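Local atomic coordinates of uncharacterized protein ydaL (Escherichia coli, PDB entry 3QD7), a protein that binds DNA and has DNA endonuclease activity, the present chain being a fragment that contains its Smr (small MutS-related) domain. Residues A48-L53 with N78-G84. Residues are numbered along the deposited sequence.
Sequences ASLNLL and NVLIIHG
Two strands running the same way, 49-51 and 78-82, pair here at the edge of the Smr-domain sheet; their axes approach to 4.6 Å at 13°, and 524 Å² is buried in all. The register sets Ser49 beside Leu80 (CA to CA 4.4 Å), Leu50 beside Ile81 (4.9 Å) and Asn51 beside Ile82 (5.0 Å). All three pairs have extended backbones, with phi from -98° to -128° and psi from 106° to 149°. Four hydrogen bonds fix this register in the parallel pattern: Leu80 N to Ala48 O (2.8 Å), Leu50 N to Leu80 O (2.8 Å), Ile82 N to Leu50 O (2.9 Å) and Leu52 N to Ile82 O (2.9 Å). Leu50, Leu80 and Ile82 each donate and accept across the pair. Ala48 O also lies 3.2 Å from Val79 CA in a CA-H...O contact.

Ile82 loses most surface, 90 Å². On the face it shares with Ser49, Asn51 and Leu80, its CD1 lies 4.1 Å from Asn51 CB; its CG2 lies 4.2 Å from Leu53 CG. Leu53, with chi1 m and chi2 t, also brings CD2 to 3.5 Å from Gly84 CA, where phi is positive (102°) and a CB would clash with that methyl. Leu50 (t, p) points to the other face, its CD2 4.2 Å from Ile81 CG2, which Leu52 CD2 approaches to 3.5 Å. There Leu50 meets Val64 and Phe67 of helix 57-73, and Ile81 meets Leu104 of helix 92-105.

Helix 57-73 links the strands as a beta-alpha-beta crossover; Val79 and Ile81 bond onward to strand 125-130. Main-chain hydrogen bonds thus set the alignment, while apolar contacts lie on both faces: Leu50, Leu52 and Ile81 under the helices, Ile82 with Leu53 on the other.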
ATOM      1  N   ALA A  48      10.908   4.815  -4.257  1.00 18.01           N
ATOM      2  CA  ALA A  48       9.481   4.599  -4.544  1.00 19.01           C
ATOM      3  C   ALA A  48       8.989   3.480  -3.698  1.00 16.71           C
ATOM      4  O   ALA A  48       7.951   2.923  -3.988  1.00 15.91           O
ATOM      5  CB  ALA A  48       9.279   4.233  -5.997  1.00 18.28           C
ATOM      6  N   SER A  49       9.741   3.099  -2.667  1.00 18.97           N
ATOM      7  CA  SER A  49       9.310   1.985  -1.848  1.00 18.97           C
ATOM      8  C   SER A  49       9.299   2.331  -0.360  1.00 18.81           C
ATOM      9  O   SER A  49      10.043   3.184   0.083  1.00 21.04           O
ATOM     10  CB  SER A  49      10.136   0.728  -2.158  1.00 25.40           C
ATOM     11  OG  SER A  49      11.403   0.776  -1.544  1.00 27.92           O
ATOM     12  N   LEU A  50       8.387   1.712   0.380  1.00 19.47           N
ATOM     13  CA  LEU A  50       8.190   2.004   1.776  1.00 19.02           C
ATOM     14  C   LEU A  50       8.325   0.713   2.580  1.00 20.55           C
ATOM     15  O   LEU A  50       7.543  -0.213   2.407  1.00 23.22           O
ATOM     16  CB  LEU A  50       6.802   2.633   1.984  1.00 21.47           C
ATOM     17  CG  LEU A  50       6.377   2.893   3.426  1.00 21.25           C
ATOM     18  CD1 LEU A  50       7.217   4.045   4.031  1.00 22.33           C
ATOM     19  CD2 LEU A  50       4.885   3.192   3.524  1.00 21.00           C
ATOM     20  N   ASN A  51       9.296   0.675   3.482  1.00 21.46           N
ATOM     21  CA  ASN A  51       9.580  -0.495   4.299  1.00 23.31           C
ATOM     22  C   ASN A  51       8.969  -0.447   5.718  1.00 25.12           C
ATOM     23  O   ASN A  51       9.432   0.299   6.596  1.00 23.18           O
ATOM     24  CB  ASN A  51      11.112  -0.719   4.305  1.00 25.21           C
ATOM     25  CG  ASN A  51      11.551  -1.887   5.173  1.00 25.07           C
ATOM     26  OD1 ASN A  51      12.745  -2.136   5.313  1.00 28.33           O
ATOM     27  ND2 ASN A  51      10.619  -2.597   5.744  1.00 26.37           N
ATOM     28  N   LEU A  52       7.934  -1.270   5.937  1.00 27.35           N
ATOM     29  CA  LEU A  52       7.132  -1.279   7.173  1.00 22.93           C
ATOM     30  C   LEU A  52       7.453  -2.455   8.089  1.00 25.89           C
ATOM     31  O   LEU A  52       6.754  -2.688   9.098  1.00 23.15           O
ATOM     32  CB  LEU A  52       5.663  -1.408   6.805  1.00 19.94           C
ATOM     33  CG  LEU A  52       4.753  -0.189   6.687  1.00 22.98           C
ATOM     34  CD1 LEU A  52       5.512   1.057   6.386  1.00 20.95           C
ATOM     35  CD2 LEU A  52       3.616  -0.446   5.694  1.00 15.23           C
ATOM     36  N   LEU A  53       8.477  -3.222   7.722  1.00 21.49           N
ATOM     37  CA  LEU A  53       8.844  -4.408   8.497  1.00 30.45           C
ATOM     38  C   LEU A  53       9.144  -4.028   9.935  1.00 30.22           C
ATOM     39  O   LEU A  53       9.859  -3.041  10.195  1.00 29.22           O
ATOM     40  CB  LEU A  53      10.026  -5.149   7.873  1.00 22.17           C
ATOM     41  CG  LEU A  53       9.774  -5.663   6.466  1.00 20.56           C
ATOM     42  CD1 LEU A  53      11.104  -6.082   5.860  1.00 24.46           C
ATOM     43  CD2 LEU A  53       8.792  -6.843   6.440  1.00 18.74           C
ATOM     44  N   ASN A  78       3.809   5.129  -9.361  1.00 26.20           N
ATOM     45  CA  ASN A  78       3.663   3.861  -8.662  1.00 24.30           C
ATOM     46  C   ASN A  78       4.663   3.710  -7.549  1.00 25.43           C
ATOM     47  O   ASN A  78       5.777   4.203  -7.627  1.00 25.74           O
ATOM     48  CB  ASN A  78       3.704   2.668  -9.611  1.00 29.60           C
ATOM     49  CG  ASN A  78       4.699   2.850 -10.720  1.00 35.82           C
ATOM     50  OD1 ASN A  78       4.332   3.225 -11.840  1.00 34.59           O
ATOM     51  ND2 ASN A  78       5.974   2.597 -10.419  1.00 37.52           N
ATOM     52  N   VAL A  79       4.222   3.049  -6.486  1.00 17.32           N
ATOM     53  CA  VAL A  79       5.064   2.838  -5.329  1.00 17.13           C
ATOM     54  C   VAL A  79       4.893   1.423  -4.848  1.00 21.16           C
ATOM     55  O   VAL A  79       3.910   0.747  -5.200  1.00 20.84           O
ATOM     56  CB  VAL A  79       4.795   3.860  -4.202  1.00 15.44           C
ATOM     57  CG1 VAL A  79       5.130   5.241  -4.695  1.00 16.17           C
ATOM     58  CG2 VAL A  79       3.313   3.807  -3.717  1.00 12.89           C
ATOM     59  N   LEU A  80       5.886   0.977  -4.091  1.00 18.86           N
ATOM     60  CA  LEU A  80       5.914  -0.337  -3.489  1.00 17.81           C
ATOM     61  C   LEU A  80       5.777  -0.225  -1.981  1.00 19.36           C
ATOM     62  O   LEU A  80       6.531   0.506  -1.330  1.00 23.26           O
ATOM     63  CB  LEU A  80       7.260  -1.025  -3.814  1.00 19.74           C
ATOM     64  CG  LEU A  80       7.489  -2.427  -3.233  1.00 24.18           C
ATOM     65  CD1 LEU A  80       6.494  -3.405  -3.859  1.00 19.28           C
ATOM     66  CD2 LEU A  80       8.902  -2.845  -3.562  1.00 23.08           C
ATOM     67  N   ILE A  81       4.841  -0.965  -1.396  1.00 20.71           N
ATOM     68  CA  ILE A  81       4.793  -1.018   0.057  1.00 17.50           C
ATOM     69  C   ILE A  81       5.112  -2.416   0.572  1.00 21.71           C
ATOM     70  O   ILE A  81       4.470  -3.384   0.185  1.00 20.16           O
ATOM     71  CB  ILE A  81       3.437  -0.524   0.621  1.00 22.36           C
ATOM     72  CG1 ILE A  81       3.074   0.877   0.082  1.00 20.07           C
ATOM     73  CG2 ILE A  81       3.470  -0.539   2.164  1.00 19.04           C
ATOM     74  CD1 ILE A  81       1.681   1.295   0.506  1.00 28.04           C
ATOM     75  N   ILE A  82       6.078  -2.488   1.488  1.00 18.68           N
ATOM     76  CA  ILE A  82       6.567  -3.738   2.043  1.00 18.65           C
ATOM     77  C   ILE A  82       6.028  -3.944   3.448  1.00 20.84           C
ATOM     78  O   ILE A  82       6.460  -3.280   4.409  1.00 20.29           O
ATOM     79  CB  ILE A  82       8.127  -3.763   2.097  1.00 19.79           C
ATOM     80  CG1 ILE A  82       8.710  -3.247   0.762  1.00 21.10           C
ATOM     81  CG2 ILE A  82       8.641  -5.185   2.451  1.00 17.63           C
ATOM     82  CD1 ILE A  82      10.155  -2.732   0.819  1.00 22.49           C
ATOM     83  N   HIS A  83       5.079  -4.861   3.574  1.00 20.64           N
ATOM     84  CA  HIS A  83       4.479  -5.164   4.885  1.00 23.44           C
ATOM     85  C   HIS A  83       5.012  -6.452   5.523  1.00 23.14           C
ATOM     86  O   HIS A  83       4.984  -6.587   6.742  1.00 23.08           O
ATOM     87  CB  HIS A  83       2.964  -5.230   4.767  1.00 18.18           C
ATOM     88  CG  HIS A  83       2.502  -6.094   3.644  1.00 21.41           C
ATOM     89  ND1 HIS A  83       1.932  -5.581   2.502  1.00 24.12           N
ATOM     90  CD2 HIS A  83       2.548  -7.436   3.479  1.00 16.25           C
ATOM     91  CE1 HIS A  83       1.639  -6.571   1.683  1.00 19.97           C
ATOM     92  NE2 HIS A  83       2.017  -7.705   2.248  1.00 21.32           N
ATOM     93  N   GLY A  84       5.493  -7.388   4.700  1.00 21.58           N
ATOM     94  CA  GLY A  84       6.007  -8.653   5.207  1.00 23.86           C
ATOM     95  C   GLY A  84       5.020  -9.797   5.042  1.00 24.70           C
ATOM     96  O   GLY A  84       3.854  -9.576   4.733  1.00 22.83           O
TER